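Local coordinates for protein putative isomerase YbhH (PDB 6OTV) that is a putative isomerase of the PrpF family, related to diaminopimelate epimerase, whose substrate and reaction are not established, at residues 1-9 with 18-26; 180-190 with 291-299. One frame throughout, in Å; residues are numbered along the deposited sequence.

How the contacts relate
Contact 1 comes first along the chain and is complete before contact 2 opens; their centres lie about 46 Å apart, with nearest atoms about 30 Å apart, on opposite sides of the chain's centre. Each involves a beta hairpin: strands 3-11 and 14-20 in contact 1, strands 182-184 and 187-193 in contact 2. The first hairpin packs against helices 94-106 and 28-39. The second meets the loop that follows helix 279-290. This separation is consistent with the two-lobed fold of diaminopimelate epimerase relatives, in which each lobe wraps strands around a helix, so the contacts probably belong to different lobes and do not touch.

Contact 1: residues 1-9 with 18-26; sequences MKKIPCVMM and FLLAEHLPE. With EDO (1,2-ethanediol), chain L.
Val-7 and Phe-18 form an antiparallel hydrogen-bonded pair in the beta hairpin of strands 3-11 and 14-20, the start of the PrpF fold. Phe-18 N reaches Val-7 O at 2.6 Å, and the return bond from Val-7 N to Phe-18 O is longer. This end is tightly packed. Met-9 crosses the Phe-18 side chain at about a right angle in a Met-aromatic contact, its SD 4.0 Å from the centroid of the Phe-18 ring. With CG beside the backbone N (chi1 -56°) and the chain straight at chi2, SD comes over the ring face. Val-7 and Met-9 also touch Phe-103 of helix 94-106, while Phe-18 touches Met-96, so this face turns toward that helix.

On the other face, Leu-19 CD2 touches both Pro-5 O, at 3.4 Å, and Cys-6 SG, at 3.8 Å. Ile-4 CD1, carried by an extended chain, meets His-23 O at 3.4 Å and also packs on Leu-24 CD2. Leu-19 continues onto Leu-35 and Ile-38 of helix 28-39.

After Leu-20 the second strand gives way to a 3-10 turn (21-23), and the contact becomes looser and partly solvent-facing. Exposed Met-1 brings CE to His-23 O. A 1,2-ethanediol, probably from the crystallisation liquor, takes a weak hydrogen bond from Glu-22 N on its O2. Pro-5 lies across one face of the His-23 ring, a CH-pi contact with CG offset toward the rim. One water bridges the gap: it donates to Pro-5 O at 2.8 Å, accepts from Leu-20 N at 3.0 Å, and lies in the plane of the His-23 ring, 2.9 Å from ND1.

Contact 2: residues 180-190 with 291-299; sequences QIDYFDDVPVT and LEGTVTRQI
Thr-190, on the second strand of a beta hairpin, hydrogen-bonds to Val-295 in the loop that follows helix 279-290. The hairpin, strands 182-184 and 187-193, is closed by a type I' turn from Phe-184 to Val-187; a type II turn from Leu-291 to Thr-294 leads the loop into a 3-10 segment.

Polar contacts centre on Thr-190 OG1. Two bonds grip this hydroxyl: it donates to Gln-180 O at 2.8 Å, in the carbonyl plane and within its own segment, and accepts a nearly straight bond (172°) across the contact from Val-295 N at 2.7 Å. Thr-294 OG1 is held instead by Ser-288 O of helix 279-290.

Apolar packing lies beside this bond. The Val-295 and Thr-190 side chains slide past each other in opposite directions, Val-295 CG1 3.7 Å from Thr-190 CB. Val-295 CG2, anti to the backbone N, lies 4.1 Å from Pro-188 CB. Ile-181 CG1 sits 4.2 Å from Val-295 CB.

Van der Waals contacts with polar groups complete the account. Gly-293 O, in the type II turn, meets Gln-180 CB at 3.2 Å and Ile-181 CG1 at 3.1 Å. Gln-298, extended beyond CG, meets Ile-181 from the opposite direction, NE2 3.3 Å from Ile-181 CD1.

Contact 1: residues 1-9 with 18-26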
loop_
_atom_site.group_PDB
_atom_site.type_symbol
_atom_site.label_atom_id
_atom_site.label_comp_id
_atom_site.label_asym_id
_atom_site.label_seq_id
_atom_site.Cartn_x
_atom_site.Cartn_y
_atom_site.Cartn_z
ATOM N N MET A 1 -14.087 19.821 28.302
ATOM C CA MET A 1 -13.799 20.566 27.081
ATOM C C MET A 1 -14.978 21.461 26.705
ATOM O O MET A 1 -16.126 21.014 26.683
ATOM C CB MET A 1 -13.464 19.608 25.930
ATOM C CG MET A 1 -13.012 20.303 24.648
ATOM S SD MET A 1 -12.458 19.169 23.351
ATOM C CE MET A 1 -11.043 18.395 24.135
ATOM N N LYS A 2 -14.691 22.732 26.413
ATOM C CA LYS A 2 -15.727 23.695 26.074
ATOM C C LYS A 2 -15.655 24.217 24.649
ATOM O O LYS A 2 -16.645 24.783 24.173
ATOM C CB LYS A 2 -15.687 24.887 27.042
ATOM C CG LYS A 2 -16.305 24.574 28.393
ATOM C CD LYS A 2 -17.755 24.133 28.226
ATOM C CE LYS A 2 -18.335 23.596 29.527
ATOM N NZ LYS A 2 -17.710 22.308 29.933
ATOM N N LYS A 3 -14.532 24.041 23.956
ATOM C CA LYS A 3 -14.413 24.452 22.566
ATOM C C LYS A 3 -13.367 23.582 21.886
ATOM O O LYS A 3 -12.479 23.020 22.536
ATOM C CB LYS A 3 -14.041 25.933 22.441
ATOM C CG LYS A 3 -12.680 26.275 23.017
ATOM C CD LYS A 3 -12.320 27.722 22.744
ATOM C CE LYS A 3 -10.928 28.051 23.253
ATOM N NZ LYS A 3 -10.582 29.475 22.993
ATOM N N ILE A 4 -13.476 23.483 20.563
ATOM C CA ILE A 4 -12.585 22.639 19.770
ATOM C C ILE A 4 -12.509 23.178 18.345
ATOM O O ILE A 4 -13.537 23.578 17.778
ATOM C CB ILE A 4 -13.053 21.174 19.794
ATOM C CG1 ILE A 4 -12.120 20.286 18.968
ATOM C CG2 ILE A 4 -14.488 21.050 19.289
ATOM C CD1 ILE A 4 -12.484 18.818 19.024
ATOM N N PRO A 5 -11.320 23.240 17.741
ATOM C CA PRO A 5 -11.234 23.601 16.319
ATOM C C PRO A 5 -11.984 22.597 15.456
ATOM O O PRO A 5 -11.957 21.389 15.708
ATOM C CB PRO A 5 -9.727 23.573 16.034
ATOM C CG PRO A 5 -9.088 23.773 17.367
ATOM C CD PRO A 5 -9.992 23.099 18.358
ATOM N N CYS A 6 -12.654 23.106 14.426
ATOM C CA CYS A 6 -13.505 22.259 13.605
ATOM C C CYS A 6 -13.622 22.843 12.204
ATOM O O CYS A 6 -13.533 24.058 12.008
ATOM C CB CYS A 6 -14.888 22.104 14.243
ATOM S SG CYS A 6 -16.041 21.068 13.322
ATOM N N VAL A 7 -13.811 21.955 11.231
ATOM C CA VAL A 7 -14.030 22.324 9.838
ATOM C C VAL A 7 -15.228 21.530 9.336
ATOM O O VAL A 7 -15.216 20.294 9.379
ATOM C CB VAL A 7 -12.797 22.045 8.957
ATOM C CG1 VAL A 7 -13.130 22.279 7.490
ATOM C CG2 VAL A 7 -11.614 22.908 9.378
ATOM N N MET A 8 -16.263 22.227 8.874
ATOM C CA MET A 8 -17.382 21.571 8.213
ATOM C C MET A 8 -17.092 21.489 6.724
ATOM O O MET A 8 -16.704 22.485 6.104
ATOM C CB MET A 8 -18.700 22.311 8.445
ATOM C CG MET A 8 -19.910 21.655 7.802
ATOM S SD MET A 8 -21.417 22.632 8.007
ATOM C CE MET A 8 -21.575 22.648 9.791
ATOM N N MET A 9 -17.268 20.304 6.161
ATOM C CA MET A 9 -17.108 20.098 4.733
ATOM C C MET A 9 -18.272 19.273 4.216
ATOM O O MET A 9 -18.800 18.402 4.916
ATOM C CB MET A 9 -15.794 19.378 4.392
ATOM C CG MET A 9 -14.534 20.052 4.901
ATOM S SD MET A 9 -13.061 19.181 4.332
ATOM C CE MET A 9 -13.086 19.585 2.584
ATOM N N PHE A 18 -14.971 17.818 10.244
ATOM C CA PHE A 18 -13.652 17.247 10.019
ATOM C C PHE A 18 -12.737 17.743 11.132
ATOM O O PHE A 18 -12.565 18.955 11.309
ATOM C CB PHE A 18 -13.124 17.623 8.634
ATOM C CG PHE A 18 -13.752 16.829 7.513
ATOM C CD1 PHE A 18 -15.072 17.041 7.148
ATOM C CD2 PHE A 18 -13.022 15.866 6.831
ATOM C CE1 PHE A 18 -15.655 16.309 6.126
ATOM C CE2 PHE A 18 -13.596 15.131 5.806
ATOM C CZ PHE A 18 -14.915 15.352 5.454
ATOM N N LEU A 19 -12.176 16.806 11.892
ATOM C CA LEU A 19 -11.433 17.105 13.104
ATOM C C LEU A 19 -10.066 16.442 13.051
ATOM O O LEU A 19 -9.897 15.379 12.449
ATOM C CB LEU A 19 -12.186 16.616 14.351
ATOM C CG LEU A 19 -13.625 17.109 14.521
ATOM C CD1 LEU A 19 -14.337 16.330 15.617
ATOM C CD2 LEU A 19 -13.640 18.601 14.823
ATOM N N LEU A 20 -9.091 17.084 13.685
ATOM C CA LEU A 20 -7.785 16.481 13.906
ATOM C C LEU A 20 -7.820 15.667 15.190
ATOM O O LEU A 20 -8.341 16.122 16.212
ATOM C CB LEU A 20 -6.696 17.550 13.996
ATOM C CG LEU A 20 -6.387 18.338 12.726
ATOM C CD1 LEU A 20 -5.474 19.508 13.052
ATOM C CD2 LEU A 20 -5.746 17.434 11.688
ATOM N N ALA A 21 -7.257 14.458 15.135
ATOM C CA ALA A 21 -7.257 13.586 16.305
ATOM C C ALA A 21 -6.511 14.197 17.484
ATOM O O ALA A 21 -6.782 13.822 18.631
ATOM C CB ALA A 21 -6.658 12.226 15.944
ATOM N N GLU A 22 -5.586 15.129 17.229
ATOM C CA GLU A 22 -4.900 15.829 18.313
ATOM C C GLU A 22 -5.885 16.471 19.279
ATOM O O GLU A 22 -5.642 16.512 20.490
ATOM C CB GLU A 22 -3.979 16.911 17.748
ATOM C CG GLU A 22 -2.647 16.445 17.232
ATOM C CD GLU A 22 -1.884 17.577 16.570
ATOM O OE1 GLU A 22 -2.489 18.652 16.362
ATOM O OE2 GLU A 22 -0.686 17.397 16.262
ATOM N N HIS A 23 -6.992 16.994 18.760
ATOM C CA HIS A 23 -7.899 17.831 19.529
ATOM C C HIS A 23 -8.968 17.036 20.265
ATOM O O HIS A 23 -9.897 17.635 20.815
ATOM C CB HIS A 23 -8.545 18.865 18.607
ATOM C CG HIS A 23 -7.556 19.769 17.943
ATOM N ND1 HIS A 23 -7.753 20.297 16.685
ATOM C CD2 HIS A 23 -6.357 20.240 18.365
ATOM C CE1 HIS A 23 -6.719 21.053 16.360
ATOM N NE2 HIS A 23 -5.859 21.036 17.362
ATOM N N LEU A 24 -8.852 15.712 20.299
ATOM C CA LEU A 24 -9.826 14.857 20.952
ATOM C C LEU A 24 -9.147 13.999 22.014
ATOM O O LEU A 24 -7.975 13.640 21.870
ATOM C CB LEU A 24 -10.533 13.951 19.933
ATOM C CG LEU A 24 -11.510 14.651 18.984
ATOM C CD1 LEU A 24 -11.920 13.730 17.845
ATOM C CD2 LEU A 24 -12.735 15.127 19.749
ATOM N N PRO A 25 -9.853 13.665 23.091
ATOM C CA PRO A 25 -9.263 12.814 24.126
ATOM C C PRO A 25 -9.172 11.368 23.666
ATOM O O PRO A 25 -9.897 10.918 22.776
ATOM C CB PRO A 25 -10.236 12.962 25.299
ATOM C CG PRO A 25 -11.547 13.218 24.639
ATOM C CD PRO A 25 -11.229 14.063 23.430
ATOM N N GLU A 26 -8.255 10.636 24.298
ATOM C CA GLU A 26 -8.051 9.240 23.927
ATOM C C GLU A 26 -9.168 8.350 24.463
ATOM O O GLU A 26 -9.471 7.313 23.862
ATOM C CB GLU A 26 -6.685 8.766 24.425
ATOM C CG GLU A 26 -6.252 7.409 23.902
ATOM C CD GLU A 26 -4.811 7.089 24.259
ATOM O OE1 GLU A 26 -4.031 8.037 24.501
ATOM O OE2 GLU A 26 -4.459 5.891 24.302
HETATM C C1 EDO L . -1.948 15.171 13.520
HETATM O O1 EDO L . -1.713 13.811 13.135
HETATM C C2 EDO L . -3.419 15.363 13.876
HETATM O O2 EDO L . -3.782 14.476 14.940
HETATM O O HOH W 1 -9.895 19.672 14.887
#

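Contact 2: residues 180-190 with 291-299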
loop_
_atom_site.group_PDB
_atom_site.type_symbol
_atom_site.label_atom_id
_atom_site.label_comp_id
_atom_site.label_asym_id
_atom_site.label_seq_id
_atom_site.Cartn_x
_atom_site.Cartn_y
_atom_site.Cartn_z
ATOM N N GLN A 180 -19.026 -18.755 -7.603
ATOM C CA GLN A 180 -19.512 -17.499 -8.158
ATOM C C GLN A 180 -21.020 -17.365 -7.996
ATOM O O GLN A 180 -21.532 -16.247 -7.867
ATOM C CB GLN A 180 -19.123 -17.382 -9.632
ATOM C CG GLN A 180 -17.667 -17.008 -9.876
ATOM C CD GLN A 180 -16.702 -18.111 -9.488
ATOM O OE1 GLN A 180 -17.083 -19.278 -9.386
ATOM N NE2 GLN A 180 -15.444 -17.745 -9.265
ATOM N N ILE A 181 -21.743 -18.485 -7.999
ATOM C CA ILE A 181 -23.187 -18.501 -7.797
ATOM C C ILE A 181 -23.514 -19.547 -6.743
ATOM O O ILE A 181 -23.032 -20.683 -6.817
ATOM C CB ILE A 181 -23.954 -18.800 -9.100
ATOM C CG1 ILE A 181 -23.845 -17.624 -10.070
ATOM C CG2 ILE A 181 -25.418 -19.108 -8.805
ATOM C CD1 ILE A 181 -24.575 -17.847 -11.376
ATOM N N ASP A 182 -24.326 -19.163 -5.766
ATOM C CA ASP A 182 -24.865 -20.075 -4.772
ATOM C C ASP A 182 -26.382 -20.108 -4.895
ATOM O O ASP A 182 -26.990 -19.316 -5.622
ATOM C CB ASP A 182 -24.442 -19.662 -3.359
ATOM C CG ASP A 182 -22.946 -19.761 -3.150
ATOM O OD1 ASP A 182 -22.377 -20.835 -3.434
ATOM O OD2 ASP A 182 -22.337 -18.761 -2.715
ATOM N N TYR A 183 -26.997 -21.044 -4.179
ATOM C CA TYR A 183 -28.444 -21.206 -4.191
ATOM C C TYR A 183 -28.946 -21.311 -2.762
ATOM O O TYR A 183 -28.468 -22.147 -1.989
ATOM C CB TYR A 183 -28.860 -22.441 -4.999
ATOM C CG TYR A 183 -28.546 -22.325 -6.471
ATOM C CD1 TYR A 183 -29.490 -21.837 -7.365
ATOM C CD2 TYR A 183 -27.301 -22.694 -6.966
ATOM C CE1 TYR A 183 -29.206 -21.724 -8.713
ATOM C CE2 TYR A 183 -27.008 -22.586 -8.312
ATOM C CZ TYR A 183 -27.963 -22.099 -9.181
ATOM O OH TYR A 183 -27.674 -21.990 -10.522
ATOM N N PHE A 184 -29.896 -20.450 -2.414
ATOM C CA PHE A 184 -30.551 -20.485 -1.116
ATOM C C PHE A 184 -32.037 -20.260 -1.341
ATOM O O PHE A 184 -32.424 -19.275 -1.977
ATOM C CB PHE A 184 -29.982 -19.424 -0.168
ATOM C CG PHE A 184 -28.493 -19.509 0.017
ATOM C CD1 PHE A 184 -27.941 -20.424 0.898
ATOM C CD2 PHE A 184 -27.646 -18.673 -0.687
ATOM C CE1 PHE A 184 -26.572 -20.502 1.070
ATOM C CE2 PHE A 184 -26.279 -18.743 -0.518
ATOM C CZ PHE A 184 -25.740 -19.659 0.361
ATOM N N ASP A 185 -32.859 -21.182 -0.835
ATOM C CA ASP A 185 -34.310 -21.127 -1.023
ATOM C C ASP A 185 -34.669 -21.096 -2.507
ATOM O O ASP A 185 -35.576 -20.377 -2.930
ATOM C CB ASP A 185 -34.918 -19.929 -0.287
ATOM C CG ASP A 185 -34.479 -19.852 1.162
ATOM O OD1 ASP A 185 -33.752 -20.762 1.615
ATOM O OD2 ASP A 185 -34.856 -18.879 1.849
ATOM N N ASP A 186 -33.929 -21.873 -3.304
ATOM C CA ASP A 186 -34.153 -21.998 -4.747
ATOM C C ASP A 186 -34.021 -20.660 -5.470
ATOM O O ASP A 186 -34.658 -20.435 -6.502
ATOM C CB ASP A 186 -35.514 -22.638 -5.041
ATOM C CG ASP A 186 -35.674 -23.988 -4.373
ATOM O OD1 ASP A 186 -34.686 -24.753 -4.336
ATOM O OD2 ASP A 186 -36.783 -24.284 -3.878
ATOM N N VAL A 187 -33.190 -19.767 -4.944
ATOM C CA VAL A 187 -32.936 -18.463 -5.538
ATOM C C VAL A 187 -31.455 -18.385 -5.890
ATOM O O VAL A 187 -30.605 -18.486 -5.001
ATOM C CB VAL A 187 -33.327 -17.308 -4.600
ATOM C CG1 VAL A 187 -33.021 -15.966 -5.250
ATOM C CG2 VAL A 187 -34.795 -17.404 -4.215
ATOM N N PRO A 188 -31.092 -18.212 -7.161
ATOM C CA PRO A 188 -29.671 -18.075 -7.518
ATOM C C PRO A 188 -29.137 -16.724 -7.065
ATOM O O PRO A 188 -29.649 -15.678 -7.469
ATOM C CB PRO A 188 -29.675 -18.201 -9.046
ATOM C CG PRO A 188 -31.036 -17.730 -9.451
ATOM C CD PRO A 188 -31.971 -18.149 -8.343
ATOM N N VAL A 189 -28.109 -16.748 -6.216
ATOM C CA VAL A 189 -27.497 -15.536 -5.691
ATOM C C VAL A 189 -25.990 -15.609 -5.908
ATOM O O VAL A 189 -25.446 -16.630 -6.331
ATOM C CB VAL A 189 -27.813 -15.313 -4.196
ATOM C CG1 VAL A 189 -29.319 -15.322 -3.954
ATOM C CG2 VAL A 189 -27.109 -16.358 -3.339
ATOM N N THR A 190 -25.317 -14.499 -5.611
ATOM C CA THR A 190 -23.863 -14.421 -5.675
ATOM C C THR A 190 -23.334 -13.819 -4.382
ATOM O O THR A 190 -23.764 -12.736 -3.973
ATOM C CB THR A 190 -23.393 -13.589 -6.874
ATOM O OG1 THR A 190 -23.531 -14.359 -8.074
ATOM C CG2 THR A 190 -21.935 -13.182 -6.705
ATOM N N LEU A 291 -16.745 -9.566 -13.143
ATOM C CA LEU A 291 -16.258 -10.920 -12.920
ATOM C C LEU A 291 -17.179 -11.934 -13.586
ATOM O O LEU A 291 -18.407 -11.824 -13.515
ATOM C CB LEU A 291 -16.146 -11.208 -11.425
ATOM C CG LEU A 291 -15.194 -10.289 -10.659
ATOM C CD1 LEU A 291 -15.179 -10.640 -9.182
ATOM C CD2 LEU A 291 -13.797 -10.363 -11.251
ATOM N N GLU A 292 -16.577 -12.925 -14.235
ATOM C CA GLU A 292 -17.338 -13.936 -14.952
ATOM C C GLU A 292 -17.956 -14.944 -13.989
ATOM O O GLU A 292 -17.374 -15.296 -12.960
ATOM C CB GLU A 292 -16.447 -14.666 -15.955
ATOM C CG GLU A 292 -15.169 -15.222 -15.351
ATOM C CD GLU A 292 -14.497 -16.244 -16.248
ATOM O OE1 GLU A 292 -14.311 -17.398 -15.804
ATOM O OE2 GLU A 292 -14.162 -15.896 -17.400
ATOM N N GLY A 293 -19.155 -15.406 -14.338
ATOM C CA GLY A 293 -19.807 -16.474 -13.612
ATOM C C GLY A 293 -20.742 -16.043 -12.504
ATOM O O GLY A 293 -21.364 -16.908 -11.874
ATOM N N THR A 294 -20.862 -14.747 -12.237
ATOM C CA THR A 294 -21.759 -14.292 -11.187
ATOM C C THR A 294 -23.202 -14.284 -11.683
ATOM O O THR A 294 -23.478 -14.329 -12.886
ATOM C CB THR A 294 -21.371 -12.894 -10.704
ATOM O OG1 THR A 294 -21.416 -11.977 -11.805
ATOM C CG2 THR A 294 -19.969 -12.902 -10.102
ATOM N N VAL A 295 -24.133 -14.223 -10.726
ATOM C CA VAL A 295 -25.548 -14.175 -11.069
ATOM C C VAL A 295 -25.897 -12.891 -11.812
ATOM O O VAL A 295 -26.935 -12.827 -12.482
ATOM C CB VAL A 295 -26.409 -14.330 -9.801
ATOM C CG1 VAL A 295 -26.403 -13.043 -8.984
ATOM C CG2 VAL A 295 -27.827 -14.747 -10.162
ATOM N N THR A 296 -25.046 -11.866 -11.713
ATOM C CA THR A 296 -25.291 -10.617 -12.427
ATOM C C THR A 296 -25.275 -10.825 -13.937
ATOM O O THR A 296 -25.992 -10.132 -14.667
ATOM C CB THR A 296 -24.253 -9.572 -12.010
ATOM O OG1 THR A 296 -24.250 -9.448 -10.582
ATOM C CG2 THR A 296 -24.578 -8.219 -12.608
ATOM N N ARG A 297 -24.487 -11.788 -14.420
ATOM C CA ARG A 297 -24.428 -12.063 -15.851
ATOM C C ARG A 297 -25.738 -12.620 -16.394
ATOM O O ARG A 297 -25.956 -12.576 -17.610
ATOM C CB ARG A 297 -23.289 -13.037 -16.149
ATOM C CG ARG A 297 -21.919 -12.557 -15.695
ATOM C CD ARG A 297 -21.389 -11.459 -16.598
ATOM N NE ARG A 297 -19.939 -11.332 -16.494
ATOM C CZ ARG A 297 -19.193 -10.610 -17.323
ATOM N NH1 ARG A 297 -19.760 -9.949 -18.322
ATOM N NH2 ARG A 297 -17.879 -10.552 -17.157
ATOM N N GLN A 298 -26.606 -13.146 -15.531
ATOM C CA GLN A 298 -27.916 -13.642 -15.938
ATOM C C GLN A 298 -29.006 -12.582 -15.855
ATOM O O GLN A 298 -30.158 -12.873 -16.190
ATOM C CB GLN A 298 -28.331 -14.837 -15.072
ATOM C CG GLN A 298 -27.277 -15.914 -14.914
ATOM C CD GLN A 298 -27.729 -17.027 -13.987
ATOM O OE1 GLN A 298 -28.848 -17.003 -13.468
ATOM N NE2 GLN A 298 -26.861 -18.009 -13.774
ATOM N N ILE A 299 -28.679 -11.369 -15.407
ATOM C CA ILE A 299 -29.663 -10.323 -15.155
ATOM C C ILE A 299 -29.472 -9.139 -16.095
ATOM O O ILE A 299 -30.433 -8.650 -16.699
ATOM C CB ILE A 299 -29.626 -9.860 -13.680
ATOM C CG1 ILE A 299 -29.737 -11.063 -12.738
ATOM C CG2 ILE A 299 -30.732 -8.852 -13.400
ATOM C CD1 ILE A 299 -30.951 -11.936 -12.991
#